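Local coordinates for serine hydrolase CCSP0084 (Cycloclasticus sp. P1, PDB 4I3F), which is an alpha/beta-hydrolase-fold serine hydrolase that probably cleaves esters and meta-cleavage products of aromatic-compound degradation, at residues T29-T34 with Q88-P93. Sequence-based numbering, arbitrary orientation. Where two conformers were deposited one is given.
Sequences TGSFNT and QHNCPP
Phe32 meets His89 through the CD2 and CE2 atoms of its ring, both of which stand 3.5 Å from His89 CD2. The ring planes are inclined by 45° with centroids 4.8 Å apart, an oblique aromatic pair. His89 reaches across because its CG stands anti to the backbone N (chi1 -163°), and the imidazole is tied back on its own side where Cys91 N donates to ND1 at 3.0 Å. Asn90 holds its amide nearly parallel to the Phe32 plane, with ND2 over one face of the imidazole, shifted toward the rim, and 3.7 Å from Phe32 CB. That same ND2 donates a short but bent hydrogen bond to Ser31 OG (2.6 Å, 131° at the hydrogen), the acceptor tilted well out of the amide plane. Next along the chains, one water donates to both Asn33 O and Gln88 O, bridging the two backbones. Replacing Phe32 with an alanine is likely to strip the imidazole of the ring that packs on its CD2 and NE2, leaving a gap there and His89 less restrained. Thr29 to Phe32 form a type II' turn, closed by Thr29 N to Phe32 O, with Gly30 at positive phi. This is the beta hairpin of strands 23-29 and 32-39 at one border of the alpha/beta hydrolase sheet, its turn meeting at the surface the loop that leads from strand 75-79 into helix 96-113.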
ATOM      1  N   THR A  29      -9.049   6.267  15.693  1.00 16.07           N
ATOM      2  CA  THR A  29      -9.098   7.070  14.483  1.00 14.16           C
ATOM      3  C   THR A  29     -10.546   7.124  14.042  1.00 15.69           C
ATOM      4  O   THR A  29     -11.021   6.235  13.327  1.00 14.99           O
ATOM      5  CB  THR A  29      -8.227   6.475  13.357  1.00 15.64           C
ATOM      6  OG1 THR A  29      -8.553   5.087  13.193  1.00 14.91           O
ATOM      7  CG2 THR A  29      -6.745   6.585  13.707  1.00 13.88           C
ATOM      8  N   GLY A  30     -11.252   8.156  14.489  1.00 17.38           N
ATOM      9  CA  GLY A  30     -12.673   8.258  14.212  1.00 17.86           C
ATOM     10  C   GLY A  30     -13.468   7.205  14.965  1.00 20.95           C
ATOM     11  O   GLY A  30     -13.329   7.075  16.179  1.00 18.10           O
ATOM     12  N   SER A  31     -14.280   6.439  14.237  1.00 15.99           N
ATOM     13  CA  SER A  31     -15.227   5.522  14.857  1.00 17.85           C
ATOM     14  C   SER A  31     -14.633   4.148  15.167  1.00 15.23           C
ATOM     15  O   SER A  31     -15.331   3.273  15.690  1.00 15.96           O
ATOM     16  CB  SER A  31     -16.465   5.359  13.972  1.00 16.14           C
ATOM     17  OG  SER A  31     -16.103   4.879  12.687  1.00 17.48           O
ATOM     18  N   PHE A  32     -13.355   3.947  14.854  1.00 14.30           N
ATOM     19  CA  PHE A  32     -12.726   2.653  15.100  1.00 15.76           C
ATOM     20  C   PHE A  32     -11.275   2.828  15.528  1.00 15.53           C
ATOM     21  O   PHE A  32     -10.723   3.923  15.411  1.00 16.76           O
ATOM     22  CB  PHE A  32     -12.787   1.785  13.834  1.00 13.82           C
ATOM     23  CG  PHE A  32     -12.077   2.379  12.662  1.00 13.66           C
ATOM     24  CD1 PHE A  32     -10.787   1.976  12.343  1.00 15.03           C
ATOM     25  CD2 PHE A  32     -12.689   3.357  11.881  1.00 16.17           C
ATOM     26  CE1 PHE A  32     -10.121   2.536  11.269  1.00 11.84           C
ATOM     27  CE2 PHE A  32     -12.030   3.916  10.795  1.00 13.67           C
ATOM     28  CZ  PHE A  32     -10.739   3.509  10.490  1.00 13.20           C
ATOM     29  N   ASN A  33     -10.650   1.754  16.007  1.00 15.51           N
ATOM     30  CA  ASN A  33      -9.233   1.811  16.372  1.00 18.03           C
ATOM     31  C   ASN A  33      -8.301   1.365  15.261  1.00 16.86           C
ATOM     32  O   ASN A  33      -8.588   0.401  14.549  1.00 16.23           O
ATOM     33  CB  ASN A  33      -8.962   0.981  17.623  1.00 20.63           C
ATOM     34  CG  ASN A  33      -9.481   1.641  18.871  1.00 28.56           C
ATOM     35  OD1 ASN A  33      -9.352   2.849  19.041  1.00 33.88           O
ATOM     36  ND2 ASN A  33     -10.085   0.852  19.754  1.00 36.01           N
ATOM     37  N   THR A  34      -7.176   2.063  15.135  1.00 12.46           N
ATOM     38  CA  THR A  34      -6.141   1.693  14.176  1.00 13.79           C
ATOM     39  C   THR A  34      -4.955   1.033  14.871  1.00 16.05           C
ATOM     40  O   THR A  34      -4.423   1.566  15.843  1.00 17.40           O
ATOM     41  CB  THR A  34      -5.646   2.918  13.394  1.00 15.62           C
ATOM     42  OG1 THR A  34      -6.649   3.308  12.450  1.00 14.40           O
ATOM     43  CG2 THR A  34      -4.362   2.594  12.635  1.00 15.18           C
ATOM     44  N   GLN A  88      -9.873  -3.425  12.170  1.00 15.87           N
ATOM     45  CA  GLN A  88     -11.220  -3.695  11.701  0.50 17.32           C
ATOM     46  C   GLN A  88     -12.131  -2.482  11.883  1.00 13.96           C
ATOM     47  O   GLN A  88     -12.115  -1.814  12.915  1.00 16.69           O
ATOM     48  CB  GLN A  88     -11.785  -4.938  12.385  0.50 18.56           C
ATOM     49  CG  GLN A  88     -10.983  -6.190  12.048  0.50 21.57           C
ATOM     50  CD  GLN A  88     -10.917  -6.453  10.550  0.50 22.66           C
ATOM     51  OE1 GLN A  88     -11.935  -6.688   9.910  0.50 14.34           O
ATOM     52  NE2 GLN A  88      -9.710  -6.412   9.987  0.50 20.99           N
ATOM     53  N   HIS A  89     -12.915  -2.205  10.849  1.00 14.28           N
ATOM     54  CA  HIS A  89     -13.847  -1.086  10.882  1.00 12.95           C
ATOM     55  C   HIS A  89     -15.042  -1.469  11.738  1.00 14.13           C
ATOM     56  O   HIS A  89     -15.386  -2.648  11.861  1.00 17.83           O
ATOM     57  CB  HIS A  89     -14.283  -0.696   9.462  1.00 12.52           C
ATOM     58  CG  HIS A  89     -14.897   0.668   9.376  1.00 12.58           C
ATOM     59  ND1 HIS A  89     -16.251   0.885   9.499  1.00 20.18           N
ATOM     60  CD2 HIS A  89     -14.337   1.886   9.179  1.00 13.48           C
ATOM     61  CE1 HIS A  89     -16.501   2.179   9.392  1.00 21.60           C
ATOM     62  NE2 HIS A  89     -15.356   2.807   9.190  1.00 15.27           N
ATOM     63  N   ASN A  90     -15.666  -0.472  12.354  1.00 14.55           N
ATOM     64  CA  ASN A  90     -16.766  -0.705  13.271  1.00 16.10           C
ATOM     65  C   ASN A  90     -18.096  -0.978  12.567  1.00 16.44           C
ATOM     66  O   ASN A  90     -19.005  -1.569  13.155  1.00 17.58           O
ATOM     67  CB  ASN A  90     -16.913   0.494  14.207  1.00 16.20           C
ATOM     68  CG  ASN A  90     -17.216   1.779  13.462  1.00 15.84           C
ATOM     69  OD1 ASN A  90     -18.328   2.318  13.545  1.00 28.42           O
ATOM     70  ND2 ASN A  90     -16.238   2.280  12.739  1.00 14.75           N
ATOM     71  N   CYS A  91     -18.209  -0.539  11.316  1.00 17.37           N
ATOM     72  CA  CYS A  91     -19.457  -0.651  10.555  1.00 16.94           C
ATOM     73  C   CYS A  91     -19.077  -0.681   9.076  1.00 18.93           C
ATOM     74  O   CYS A  91     -19.321   0.275   8.331  1.00 17.33           O
ATOM     75  CB  CYS A  91     -20.361   0.553  10.854  1.00 18.73           C
ATOM     76  SG  CYS A  91     -22.148   0.283  10.711  1.00 80.58           S
ATOM     77  N   PRO A  92     -18.463  -1.787   8.639  1.00 16.31           N
ATOM     78  CA  PRO A  92     -17.892  -1.852   7.290  1.00 14.73           C
ATOM     79  C   PRO A  92     -18.963  -1.682   6.230  1.00 15.39           C
ATOM     80  O   PRO A  92     -19.977  -2.374   6.268  1.00 16.49           O
ATOM     81  CB  PRO A  92     -17.306  -3.268   7.220  1.00 14.77           C
ATOM     82  CG  PRO A  92     -18.063  -4.057   8.247  1.00 16.26           C
ATOM     83  CD  PRO A  92     -18.377  -3.076   9.350  1.00 18.62           C
ATOM     84  N   PRO A  93     -18.756  -0.750   5.296  1.00 16.85           N
ATOM     85  CA  PRO A  93     -19.725  -0.591   4.210  1.00 15.67           C
ATOM     86  C   PRO A  93     -19.370  -1.531   3.068  1.00 18.17           C
ATOM     87  O   PRO A  93     -18.359  -2.229   3.151  1.00 14.93           O
ATOM     88  CB  PRO A  93     -19.482   0.847   3.764  1.00 16.27           C
ATOM     89  CG  PRO A  93     -17.987   1.009   3.921  1.00 17.22           C
ATOM     90  CD  PRO A  93     -17.648   0.220   5.197  1.00 15.80           C
TER
HETATM   91  O   HOH W   1     -10.409  -1.620  15.019  1.00 20.03           O